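Local coordinates for dextranase (Pseudarthrobacter oxydans, PDB 6NZS), which catalyses the endohydrolysis of (1->6)-alpha-D-glucosidic linkages in dextran, at residues Leu202-Glu207 and Glu227-Phe232; Glu206-Ile211 and Val251-Leu256; His212-Ala215 and Asn221-Ala224; Asp242-Leu247 and Ala293-Asn298. All blocks are in the same frame, centred on the assembly; numbering follows the deposited sequence.

How the contacts relate
Contacts 1 and 2 lie side by side, their centres about 2 Å apart: the loop after helix 196-202 rests first on strand 229-232 and then on its parallel neighbour 253-256. Contact 1 is buried and apolar, built on Pro204; contact 2 is partly buried and joins a lysine bond to a van der Waals touch. Contact 3, nested within the chain loops closed by both, is another buried apolar contact, helped by a water bridge. Contact 4 is the most exposed, with two exposed residues among its four, and ties the approach to strand 245-247 to a long loop. Asn223 of contact 3 reaches it through hydrogen bonds to Tyr243 and Val246.

Contact 1. Residues Leu202-Glu207 and Glu227-Phe232; sequences LVPTEE and EEIIYF
Pro204 and Ile229 mark the closest approach of the two backbones, with CA atoms 7.9 Å apart, too far for main-chain bonding. The segment 202-207 leaves helix 196-202 at Val203 and runs as an irregular loop past strand 229-232, which keeps its own backbone bonds for the neighbouring strands 211-212 and 253-256. Ile229 and Tyr231 point toward the loop, while the intervening Ile230 points away and packs on Leu247.

The proline ring fits against Ile229 and Tyr231. Its CG stands 4.0 Å from Ile229 CG2, the branch that chi1 of -60° sets anti to the backbone N, and Ile229 CD1 reaches the same ring at Pro204 CB, 4.2 Å off. The same CG of Pro204 also meets Tyr231 CD2 at 3.7 Å. The tyrosine ring swings out to this position because its CG is anti to its own backbone N (chi1 -173°). Pro204 O lies at the edge of that ring, in its plane, 3.7 Å from Tyr231 CE2. Beyond the proline the chain is bent by an ST turn, in which Glu207 N gives a hydrogen bond of 3.1 Å to Thr205 OG1.

Tyr213 and Tyr255 also meet the Tyr231 ring, and Pro204 reaches on to Trp253 and Tyr255. The proline is therefore set in a largely aromatic and aliphatic bed on the outer side of the parallel beta-helix. Since the contact has no polar bond of its own, its hold on the loop comes from shape and from removing apolar surface from water.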
loop_
_atom_site.group_PDB
_atom_site.type_symbol
_atom_site.label_atom_id
_atom_site.label_comp_id
_atom_site.label_asym_id
_atom_site.label_seq_id
_atom_site.Cartn_x
_atom_site.Cartn_y
_atom_site.Cartn_z
ATOM N N LEU A 202 12.352 -10.757 16.378
ATOM C CA LEU A 202 11.584 -9.557 16.059
ATOM C C LEU A 202 11.366 -8.617 17.235
ATOM O O LEU A 202 10.909 -7.485 17.021
ATOM C CB LEU A 202 10.219 -9.951 15.471
ATOM C CG LEU A 202 10.325 -10.738 14.167
ATOM C CD1 LEU A 202 8.970 -11.347 13.810
ATOM C CD2 LEU A 202 10.818 -9.854 13.043
ATOM N N VAL A 203 11.666 -9.038 18.459
ATOM C CA VAL A 203 11.481 -8.199 19.639
ATOM C C VAL A 203 12.793 -8.163 20.413
ATOM O O VAL A 203 13.211 -9.193 20.959
ATOM C CB VAL A 203 10.349 -8.723 20.536
ATOM C CG1 VAL A 203 10.183 -7.814 21.756
ATOM C CG2 VAL A 203 9.035 -8.817 19.754
ATOM N N PRO A 204 13.451 -7.014 20.518
ATOM C CA PRO A 204 14.755 -6.983 21.188
ATOM C C PRO A 204 14.619 -7.137 22.691
ATOM O O PRO A 204 13.608 -6.775 23.298
ATOM C CB PRO A 204 15.317 -5.604 20.815
ATOM C CG PRO A 204 14.150 -4.772 20.451
ATOM C CD PRO A 204 13.024 -5.686 20.041
ATOM N N THR A 205 15.648 -7.733 23.283
ATOM C CA THR A 205 15.836 -7.739 24.726
ATOM C C THR A 205 17.198 -7.135 25.027
ATOM O O THR A 205 17.982 -6.834 24.125
ATOM C CB THR A 205 15.764 -9.157 25.306
ATOM O OG1 THR A 205 16.975 -9.854 24.996
ATOM C CG2 THR A 205 14.580 -9.924 24.742
ATOM N N GLU A 206 17.480 -6.973 26.322
ATOM C CA GLU A 206 18.780 -6.464 26.739
ATOM C C GLU A 206 19.925 -7.362 26.290
ATOM O O GLU A 206 21.077 -6.916 26.272
ATOM C CB GLU A 206 18.817 -6.290 28.258
ATOM C CG GLU A 206 17.855 -5.235 28.795
ATOM C CD GLU A 206 18.359 -3.815 28.588
ATOM O OE1 GLU A 206 17.542 -2.870 28.672
ATOM O OE2 GLU A 206 19.572 -3.644 28.337
ATOM N N GLU A 207 19.640 -8.616 25.938
ATOM C CA GLU A 207 20.660 -9.495 25.383
ATOM C C GLU A 207 20.931 -9.236 23.909
ATOM O O GLU A 207 21.937 -9.723 23.385
ATOM C CB GLU A 207 20.269 -10.958 25.602
ATOM C CG GLU A 207 20.148 -11.333 27.070
ATOM C CD GLU A 207 20.281 -12.820 27.301
ATOM O OE1 GLU A 207 19.891 -13.597 26.402
ATOM O OE2 GLU A 207 20.777 -13.209 28.381
ATOM N N GLU A 227 23.755 3.867 21.544
ATOM C CA GLU A 227 23.376 2.475 21.715
ATOM C C GLU A 227 23.108 1.818 20.359
ATOM O O GLU A 227 23.069 2.470 19.313
ATOM C CB GLU A 227 22.156 2.367 22.627
ATOM C CG GLU A 227 22.423 2.730 24.087
ATOM C CD GLU A 227 22.304 4.220 24.380
ATOM O OE1 GLU A 227 22.048 5.012 23.449
ATOM O OE2 GLU A 227 22.469 4.598 25.557
ATOM N N GLU A 228 22.920 0.497 20.390
ATOM C CA GLU A 228 22.714 -0.280 19.176
ATOM C C GLU A 228 21.252 -0.375 18.769
ATOM O O GLU A 228 20.964 -0.634 17.595
ATOM C CB GLU A 228 23.227 -1.707 19.388
ATOM C CG GLU A 228 24.734 -1.826 19.549
ATOM C CD GLU A 228 25.128 -3.248 19.894
ATOM O OE1 GLU A 228 25.013 -3.621 21.077
ATOM O OE2 GLU A 228 25.522 -3.999 18.979
ATOM N N ILE A 229 20.335 -0.196 19.713
ATOM C CA ILE A 229 18.912 -0.435 19.502
ATOM C C ILE A 229 18.146 0.747 20.072
ATOM O O ILE A 229 18.421 1.188 21.194
ATOM C CB ILE A 229 18.472 -1.729 20.215
ATOM C CG1 ILE A 229 19.256 -2.933 19.685
ATOM C CG2 ILE A 229 16.955 -1.939 20.103
ATOM C CD1 ILE A 229 19.210 -4.127 20.605
ATOM N N ILE A 230 17.177 1.254 19.313
ATOM C CA ILE A 230 16.255 2.271 19.800
ATOM C C ILE A 230 14.905 1.593 19.968
ATOM O O ILE A 230 14.339 1.077 18.995
ATOM C CB ILE A 230 16.173 3.477 18.855
ATOM C CG1 ILE A 230 17.563 4.092 18.654
ATOM C CG2 ILE A 230 15.208 4.512 19.421
ATOM C CD1 ILE A 230 17.623 5.140 17.563
ATOM N N TYR A 231 14.405 1.576 21.203
ATOM C CA TYR A 231 13.229 0.800 21.590
ATOM C C TYR A 231 12.173 1.784 22.066
ATOM O O TYR A 231 12.344 2.425 23.107
ATOM C CB TYR A 231 13.629 -0.148 22.718
ATOM C CG TYR A 231 12.592 -1.160 23.174
ATOM C CD1 TYR A 231 11.365 -0.764 23.694
ATOM C CD2 TYR A 231 12.873 -2.522 23.122
ATOM C CE1 TYR A 231 10.440 -1.696 24.127
ATOM C CE2 TYR A 231 11.953 -3.457 23.548
ATOM C CZ TYR A 231 10.740 -3.035 24.049
ATOM O OH TYR A 231 9.817 -3.971 24.483
ATOM N N PHE A 232 11.079 1.903 21.311
ATOM C CA PHE A 232 9.974 2.785 21.679
ATOM C C PHE A 232 8.943 1.969 22.448
ATOM O O PHE A 232 8.247 1.126 21.870
ATOM C CB PHE A 232 9.338 3.421 20.446
ATOM C CG PHE A 232 10.191 4.467 19.791
ATOM C CD1 PHE A 232 11.105 4.117 18.807
ATOM C CD2 PHE A 232 10.057 5.806 20.135
ATOM C CE1 PHE A 232 11.886 5.081 18.193
ATOM C CE2 PHE A 232 10.834 6.781 19.514
ATOM C CZ PHE A 232 11.748 6.414 18.546
#

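Contact 2. Residues Glu206-Ile211 and Val251-Leu256; sequences EESGSI and VKWVYL
A single lysine hydrogen bond and one van der Waals touch join Ser208 to Lys252 and Trp253, where the loop leading into strand 211-212 passes over the start of strand 253-256 in the parallel beta-helix. The strand begins at Trp253, so Lys252 stands at its entry.

Lys252 NZ donates to Ser208 O over 3.1 Å. The carbonyl is met almost head on, with a C=O...N angle of 168°. The lysine first turns at CG, which sits between the backbone N and the carbonyl carbon (chi1 64°), and then runs fully extended, carrying the ammonium group past the strand entry to the loop. Gly209 follows in a backbone conformation where a side chain would be jammed against Ser208 O and would stand close to the ammonium group.

Next to this bond, Ser208 CB approaches the six-membered part of the Trp253 indole obliquely and lies 3.9 Å from CZ3. The polar ends are bonded to other residues: Ser208 OG accepts from Thr205 N, and Trp253 NE1 is hydrogen-bonded to Thr279 OG1. Lys277 makes a cation-pi contact with the same indole.

With an alanine at Lys252, Ser208 O would probably lose its ammonium donor, and the carboxylate of Glu228 the nearby positive charge of a weak, long ion pair. The ammonium group thus has a loop carbonyl and, more distantly, a carboxylate just before strand 229-232 near it; both would be expected to favour its charged form, while the indole offers the neighbouring serine an apolar surface.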
loop_
_atom_site.group_PDB
_atom_site.type_symbol
_atom_site.label_atom_id
_atom_site.label_comp_id
_atom_site.label_asym_id
_atom_site.label_seq_id
_atom_site.Cartn_x
_atom_site.Cartn_y
_atom_site.Cartn_z
ATOM N N GLU A 206 17.480 -6.973 26.322
ATOM C CA GLU A 206 18.780 -6.464 26.739
ATOM C C GLU A 206 19.925 -7.362 26.290
ATOM O O GLU A 206 21.077 -6.916 26.272
ATOM C CB GLU A 206 18.817 -6.290 28.258
ATOM C CG GLU A 206 17.855 -5.235 28.795
ATOM C CD GLU A 206 18.359 -3.815 28.588
ATOM O OE1 GLU A 206 17.542 -2.870 28.672
ATOM O OE2 GLU A 206 19.572 -3.644 28.337
ATOM N N GLU A 207 19.640 -8.616 25.938
ATOM C CA GLU A 207 20.660 -9.495 25.383
ATOM C C GLU A 207 20.931 -9.236 23.909
ATOM O O GLU A 207 21.937 -9.723 23.385
ATOM C CB GLU A 207 20.269 -10.958 25.602
ATOM C CG GLU A 207 20.148 -11.333 27.070
ATOM C CD GLU A 207 20.281 -12.820 27.301
ATOM O OE1 GLU A 207 19.891 -13.597 26.402
ATOM O OE2 GLU A 207 20.777 -13.209 28.381
ATOM N N SER A 208 20.067 -8.476 23.229
ATOM C CA SER A 208 20.261 -8.189 21.813
ATOM C C SER A 208 21.338 -7.143 21.563
ATOM O O SER A 208 21.880 -7.079 20.453
ATOM C CB SER A 208 18.944 -7.704 21.191
ATOM O OG SER A 208 17.855 -8.547 21.540
ATOM N N GLY A 209 21.644 -6.328 22.555
ATOM C CA GLY A 209 22.573 -5.228 22.394
ATOM C C GLY A 209 22.209 -4.127 23.368
ATOM O O GLY A 209 21.262 -4.234 24.137
ATOM N N SER A 210 22.990 -3.053 23.321
ATOM C CA SER A 210 22.663 -1.893 24.135
ATOM C C SER A 210 21.408 -1.226 23.581
ATOM O O SER A 210 21.208 -1.167 22.365
ATOM C CB SER A 210 23.827 -0.903 24.162
ATOM O OG SER A 210 24.192 -0.492 22.862
ATOM N N ILE A 211 20.562 -0.724 24.480
ATOM C CA ILE A 211 19.254 -0.188 24.110
ATOM C C ILE A 211 19.090 1.228 24.651
ATOM O O ILE A 211 19.319 1.481 25.840
ATOM C CB ILE A 211 18.103 -1.070 24.630
ATOM C CG1 ILE A 211 18.209 -2.488 24.078
ATOM C CG2 ILE A 211 16.764 -0.454 24.244
ATOM C CD1 ILE A 211 17.184 -3.438 24.658
ATOM N N VAL A 251 23.534 2.143 15.305
ATOM C CA VAL A 251 22.143 1.710 15.429
ATOM C C VAL A 251 21.833 0.658 14.371
ATOM O O VAL A 251 21.939 0.914 13.167
ATOM C CB VAL A 251 21.182 2.897 15.322
ATOM C CG1 VAL A 251 19.743 2.398 15.391
ATOM C CG2 VAL A 251 21.455 3.894 16.437
ATOM N N LYS A 252 21.438 -0.531 14.819
ATOM C CA LYS A 252 21.108 -1.624 13.918
ATOM C C LYS A 252 19.639 -2.016 13.978
ATOM O O LYS A 252 19.200 -2.829 13.159
ATOM C CB LYS A 252 21.970 -2.860 14.236
ATOM C CG LYS A 252 21.706 -3.453 15.620
ATOM C CD LYS A 252 22.688 -4.561 15.999
ATOM C CE LYS A 252 22.249 -5.239 17.296
ATOM N NZ LYS A 252 23.209 -6.284 17.759
ATOM N N TRP A 253 18.875 -1.462 14.914
ATOM C CA TRP A 253 17.515 -1.931 15.152
ATOM C C TRP A 253 16.690 -0.784 15.710
ATOM O O TRP A 253 17.087 -0.160 16.698
ATOM C CB TRP A 253 17.566 -3.076 16.168
ATOM C CG TRP A 253 16.346 -3.960 16.279
ATOM C CD1 TRP A 253 15.059 -3.676 15.893
ATOM C CD2 TRP A 253 16.319 -5.275 16.834
ATOM N NE1 TRP A 253 14.241 -4.750 16.171
ATOM C CE2 TRP A 253 14.994 -5.743 16.746
ATOM C CE3 TRP A 253 17.298 -6.110 17.383
ATOM C CZ2 TRP A 253 14.622 -7.012 17.195
ATOM C CZ3 TRP A 253 16.927 -7.362 17.835
ATOM C CH2 TRP A 253 15.602 -7.805 17.735
ATOM N N VAL A 254 15.544 -0.510 15.081
ATOM C CA VAL A 254 14.519 0.367 15.635
ATOM C C VAL A 254 13.291 -0.491 15.903
ATOM O O VAL A 254 12.824 -1.208 15.007
ATOM C CB VAL A 254 14.191 1.528 14.680
ATOM C CG1 VAL A 254 12.942 2.265 15.156
ATOM C CG2 VAL A 254 15.386 2.474 14.584
ATOM N N TYR A 255 12.793 -0.452 17.136
ATOM C CA TYR A 255 11.667 -1.274 17.556
ATOM C C TYR A 255 10.535 -0.369 18.016
ATOM O O TYR A 255 10.733 0.495 18.877
ATOM C CB TYR A 255 12.070 -2.229 18.693
ATOM C CG TYR A 255 10.907 -3.059 19.173
ATOM C CD1 TYR A 255 10.366 -4.056 18.373
ATOM C CD2 TYR A 255 10.326 -2.825 20.407
ATOM C CE1 TYR A 255 9.280 -4.804 18.790
ATOM C CE2 TYR A 255 9.238 -3.578 20.843
ATOM C CZ TYR A 255 8.715 -4.559 20.025
ATOM O OH TYR A 255 7.628 -5.300 20.444
ATOM N N LEU A 256 9.351 -0.571 17.445
ATOM C CA LEU A 256 8.141 0.158 17.827
ATOM C C LEU A 256 7.217 -0.845 18.503
ATOM O O LEU A 256 6.630 -1.701 17.836
ATOM C CB LEU A 256 7.448 0.769 16.606
ATOM C CG LEU A 256 8.283 1.608 15.637
ATOM C CD1 LEU A 256 7.378 2.218 14.575
ATOM C CD2 LEU A 256 9.039 2.698 16.361
#

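Contact 3. Residues His212-Ala215 and Asn221-Ala224; sequences HYPA and NLNA
His212 and Leu222 cross at about a right angle, the leucine presenting one methyl to the imidazole. Leu222 CD2 comes obliquely to the ring and is equally near two of its atoms, 4.1 Å from both His212 CD2 and His212 NE2. The ring stands out from its strand toward the leucine because chi1 of 172° places CG opposite the backbone N. The same methyl also meets Pro214 CG at 4.2 Å, so the leucine branch rests against both residues.

Next to this apolar touch, a water joins the polar ends. It lies in the imidazole plane at the ring edge, hydrogen-bonded to His212 NE2 at 2.8 Å, and donates to Asn221 OD1 at 2.9 Å. The bridge probably helps to hold the orientation of the imidazole and gives its nitrogen a partner where the backbones are too far apart to bond. Phe232 of the next strand packs on both Pro214 and Leu222.

His212 ends strand 211-212, and Leu222 lies in the short 3-10 turn that follows strand 217-218. The contact therefore folds a turn back over the chain within one winding, near the N-terminal end of the stacked strands, an arrangement belonging to the right-handed parallel beta-helix of family 49 glycoside hydrolases.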
loop_
_atom_site.group_PDB
_atom_site.type_symbol
_atom_site.label_atom_id
_atom_site.label_comp_id
_atom_site.label_asym_id
_atom_site.label_seq_id
_atom_site.Cartn_x
_atom_site.Cartn_y
_atom_site.Cartn_z
ATOM N N HIS A 212 18.665 2.140 23.781
ATOM C CA HIS A 212 18.180 3.454 24.172
ATOM C C HIS A 212 16.655 3.433 24.141
ATOM O O HIS A 212 16.058 3.043 23.131
ATOM C CB HIS A 212 18.698 4.514 23.198
ATOM C CG HIS A 212 18.092 5.868 23.407
ATOM N ND1 HIS A 212 18.377 6.648 24.506
ATOM C CD2 HIS A 212 17.208 6.574 22.663
ATOM C CE1 HIS A 212 17.694 7.776 24.433
ATOM N NE2 HIS A 212 16.981 7.760 23.320
ATOM N N TYR A 213 16.029 3.850 25.244
ATOM C CA TYR A 213 14.572 3.927 25.349
ATOM C C TYR A 213 14.164 5.391 25.367
ATOM O O TYR A 213 14.289 6.052 26.410
ATOM C CB TYR A 213 14.093 3.259 26.638
ATOM C CG TYR A 213 14.426 1.799 26.808
ATOM C CD1 TYR A 213 15.588 1.407 27.461
ATOM C CD2 TYR A 213 13.559 0.814 26.355
ATOM C CE1 TYR A 213 15.886 0.073 27.640
ATOM C CE2 TYR A 213 13.848 -0.517 26.524
ATOM C CZ TYR A 213 15.011 -0.882 27.170
ATOM O OH TYR A 213 15.303 -2.210 27.343
ATOM N N PRO A 214 13.657 5.946 24.273
ATOM C CA PRO A 214 13.209 7.344 24.312
ATOM C C PRO A 214 12.066 7.530 25.298
ATOM O O PRO A 214 11.221 6.650 25.478
ATOM C CB PRO A 214 12.756 7.611 22.873
ATOM C CG PRO A 214 13.508 6.623 22.051
ATOM C CD PRO A 214 13.623 5.391 22.910
ATOM N N ALA A 215 12.052 8.686 25.956
ATOM C CA ALA A 215 10.912 9.061 26.774
ATOM C C ALA A 215 9.809 9.611 25.883
ATOM O O ALA A 215 10.068 10.144 24.803
ATOM C CB ALA A 215 11.317 10.135 27.787
ATOM N N ASN A 221 16.646 13.977 19.440
ATOM C CA ASN A 221 18.026 13.728 19.834
ATOM C C ASN A 221 18.549 12.388 19.330
ATOM O O ASN A 221 19.619 11.944 19.767
ATOM C CB ASN A 221 18.142 13.795 21.358
ATOM C CG ASN A 221 17.285 12.748 22.059
ATOM O OD1 ASN A 221 16.374 12.165 21.463
ATOM N ND2 ASN A 221 17.570 12.512 23.335
ATOM N N LEU A 222 17.834 11.737 18.414
ATOM C CA LEU A 222 18.194 10.378 18.033
ATOM C C LEU A 222 19.454 10.306 17.180
ATOM O O LEU A 222 20.045 9.228 17.070
ATOM C CB LEU A 222 17.021 9.697 17.320
ATOM C CG LEU A 222 15.759 9.537 18.172
ATOM C CD1 LEU A 222 14.679 8.809 17.369
ATOM C CD2 LEU A 222 16.047 8.800 19.466
ATOM N N ASN A 223 19.873 11.414 16.558
ATOM C CA ASN A 223 21.070 11.370 15.726
ATOM C C ASN A 223 22.327 11.089 16.539
ATOM O O ASN A 223 23.311 10.598 15.978
ATOM C CB ASN A 223 21.264 12.686 14.962
ATOM C CG ASN A 223 20.170 12.953 13.938
ATOM O OD1 ASN A 223 19.133 12.286 13.912
ATOM N ND2 ASN A 223 20.400 13.944 13.088
ATOM N N ALA A 224 22.314 11.385 17.839
ATOM C CA ALA A 224 23.497 11.254 18.678
ATOM C C ALA A 224 23.395 10.120 19.690
ATOM O O ALA A 224 24.175 10.088 20.648
ATOM C CB ALA A 224 23.819 12.574 19.379
HETATM O O HOH W 1 15.213 9.919 22.789
#

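Contact 4. Residues Asp242-Leu247 and Ala293-Asn298; sequences DYHAVL and ADTNNN
His244 meets Thr295 through a single carbon of its imidazole, which curls over the beginning of the strand that follows it, with Val246 CG2 lying 3.6 Å above one face toward the rim. Chi1 of 72° sets the CG of His244 between the backbone N and the carbonyl carbon. His244 CE1 then touches Thr295 CG2 at 3.8 Å, the methyl approaching obliquely and the two side chains crossing at about a right angle. Both polar ends are tied to other residues: His244 ND1 is hydrogen-bonded to Tyr299 OH, and Thr295 OG1 to Ser311 O. Asp242 and Asn298 add a loose exposed margin.

An Asx turn bends the loop locally. Asn296 N donates to Asp294 OD1 over 3.0 Å, arriving from above the carboxylate plane, 63° out of it. Asn297 N bonds to Asp294 O at 3.0 Å. Asp294 OD1 is also bonded to Ser311 OG, so the turn leans on the short loop closed by the Cys308-Cys312 disulfide.

His244 directly precedes strand 245-247, an outermost strand of a four-stranded parallel sheet whose next member is 266-268. Thr295 belongs to the long excursion between strands 283-285 and 316-320, the latter being third in that same sheet.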
loop_
_atom_site.group_PDB
_atom_site.type_symbol
_atom_site.label_atom_id
_atom_site.label_comp_id
_atom_site.label_asym_id
_atom_site.label_seq_id
_atom_site.Cartn_x
_atom_site.Cartn_y
_atom_site.Cartn_z
ATOM N N ASP A 242 10.077 19.485 11.468
ATOM C CA ASP A 242 11.350 19.987 10.962
ATOM C C ASP A 242 12.532 19.122 11.385
ATOM O O ASP A 242 13.662 19.610 11.481
ATOM C CB ASP A 242 11.563 21.448 11.362
ATOM C CG ASP A 242 11.539 21.662 12.870
ATOM O OD1 ASP A 242 11.167 20.736 13.621
ATOM O OD2 ASP A 242 11.905 22.774 13.312
ATOM N N TYR A 243 12.290 17.836 11.628
ATOM C CA TYR A 243 13.360 16.906 11.959
ATOM C C TYR A 243 12.898 15.503 11.616
ATOM O O TYR A 243 11.725 15.167 11.805
ATOM C CB TYR A 243 13.712 16.976 13.451
ATOM C CG TYR A 243 14.570 15.826 13.969
ATOM C CD1 TYR A 243 15.957 15.843 13.829
ATOM C CD2 TYR A 243 13.995 14.736 14.620
ATOM C CE1 TYR A 243 16.740 14.797 14.309
ATOM C CE2 TYR A 243 14.772 13.685 15.096
ATOM C CZ TYR A 243 16.140 13.724 14.943
ATOM O OH TYR A 243 16.906 12.675 15.425
ATOM N N HIS A 244 13.816 14.703 11.090
ATOM C CA HIS A 244 13.664 13.258 11.054
ATOM C C HIS A 244 14.969 12.639 11.522
ATOM O O HIS A 244 16.029 13.267 11.457
ATOM C CB HIS A 244 13.236 12.729 9.674
ATOM C CG HIS A 244 14.309 12.777 8.630
ATOM N ND1 HIS A 244 15.098 13.887 8.415
ATOM C CD2 HIS A 244 14.701 11.856 7.718
ATOM C CE1 HIS A 244 15.935 13.645 7.422
ATOM N NE2 HIS A 244 15.713 12.420 6.979
ATOM N N ALA A 245 14.877 11.412 12.027
ATOM C CA ALA A 245 16.006 10.761 12.686
ATOM C C ALA A 245 16.972 10.228 11.636
ATOM O O ALA A 245 16.644 9.306 10.881
ATOM C CB ALA A 245 15.500 9.638 13.585
ATOM N N VAL A 246 18.166 10.810 11.586
ATOM C CA VAL A 246 19.244 10.345 10.723
ATOM C C VAL A 246 20.218 9.613 11.635
ATOM O O VAL A 246 20.940 10.237 12.420
ATOM C CB VAL A 246 19.908 11.515 9.984
ATOM C CG1 VAL A 246 21.042 11.024 9.094
ATOM C CG2 VAL A 246 18.864 12.282 9.159
ATOM N N LEU A 247 20.209 8.284 11.557
ATOM C CA LEU A 247 20.727 7.421 12.609
ATOM C C LEU A 247 22.230 7.187 12.459
ATOM O O LEU A 247 22.732 7.041 11.337
ATOM C CB LEU A 247 19.998 6.077 12.608
ATOM C CG LEU A 247 18.495 6.177 12.901
ATOM C CD1 LEU A 247 17.801 4.832 12.739
ATOM C CD2 LEU A 247 18.245 6.739 14.292
ATOM N N ALA A 293 7.994 17.519 1.817
ATOM C CA ALA A 293 8.914 18.132 2.767
ATOM C C ALA A 293 10.349 17.860 2.331
ATOM O O ALA A 293 10.777 16.707 2.256
ATOM C CB ALA A 293 8.664 17.567 4.165
ATOM N N ASP A 294 11.085 18.927 2.012
ATOM C CA ASP A 294 12.400 18.822 1.388
ATOM C C ASP A 294 13.479 19.091 2.429
ATOM O O ASP A 294 13.481 20.147 3.071
ATOM C CB ASP A 294 12.515 19.815 0.228
ATOM C CG ASP A 294 13.685 19.506 -0.705
ATOM O OD1 ASP A 294 14.537 18.659 -0.355
ATOM O OD2 ASP A 294 13.752 20.115 -1.799
ATOM N N THR A 295 14.392 18.130 2.600
ATOM C CA THR A 295 15.517 18.338 3.504
ATOM C C THR A 295 16.470 19.414 2.992
ATOM O O THR A 295 17.165 20.039 3.800
ATOM C CB THR A 295 16.253 17.020 3.793
ATOM O OG1 THR A 295 16.729 16.439 2.569
ATOM C CG2 THR A 295 15.316 16.029 4.490
ATOM N N ASN A 296 16.498 19.655 1.679
ATOM C CA ASN A 296 17.266 20.762 1.114
ATOM C C ASN A 296 16.643 22.123 1.405
ATOM O O ASN A 296 17.271 23.146 1.109
ATOM C CB ASN A 296 17.380 20.600 -0.404
ATOM C CG ASN A 296 18.330 19.487 -0.811
ATOM O OD1 ASN A 296 19.214 19.094 -0.047
ATOM N ND2 ASN A 296 18.156 18.979 -2.029
ATOM N N ASN A 297 15.433 22.166 1.959
ATOM C CA ASN A 297 14.684 23.404 2.153
ATOM C C ASN A 297 14.172 23.518 3.583
ATOM O O ASN A 297 13.065 24.005 3.827
ATOM C CB ASN A 297 13.535 23.507 1.149
ATOM C CG ASN A 297 12.947 24.909 1.069
ATOM O OD1 ASN A 297 13.541 25.875 1.550
ATOM N ND2 ASN A 297 11.768 25.022 0.464
ATOM N N ASN A 298 14.967 23.060 4.552
ATOM C CA ASN A 298 14.619 23.153 5.973
ATOM C C ASN A 298 13.328 22.409 6.313
ATOM O O ASN A 298 12.602 22.809 7.226
ATOM C CB ASN A 298 14.535 24.604 6.460
ATOM C CG ASN A 298 15.857 25.340 6.352
ATOM O OD1 ASN A 298 16.928 24.733 6.393
ATOM N ND2 ASN A 298 15.784 26.661 6.220
#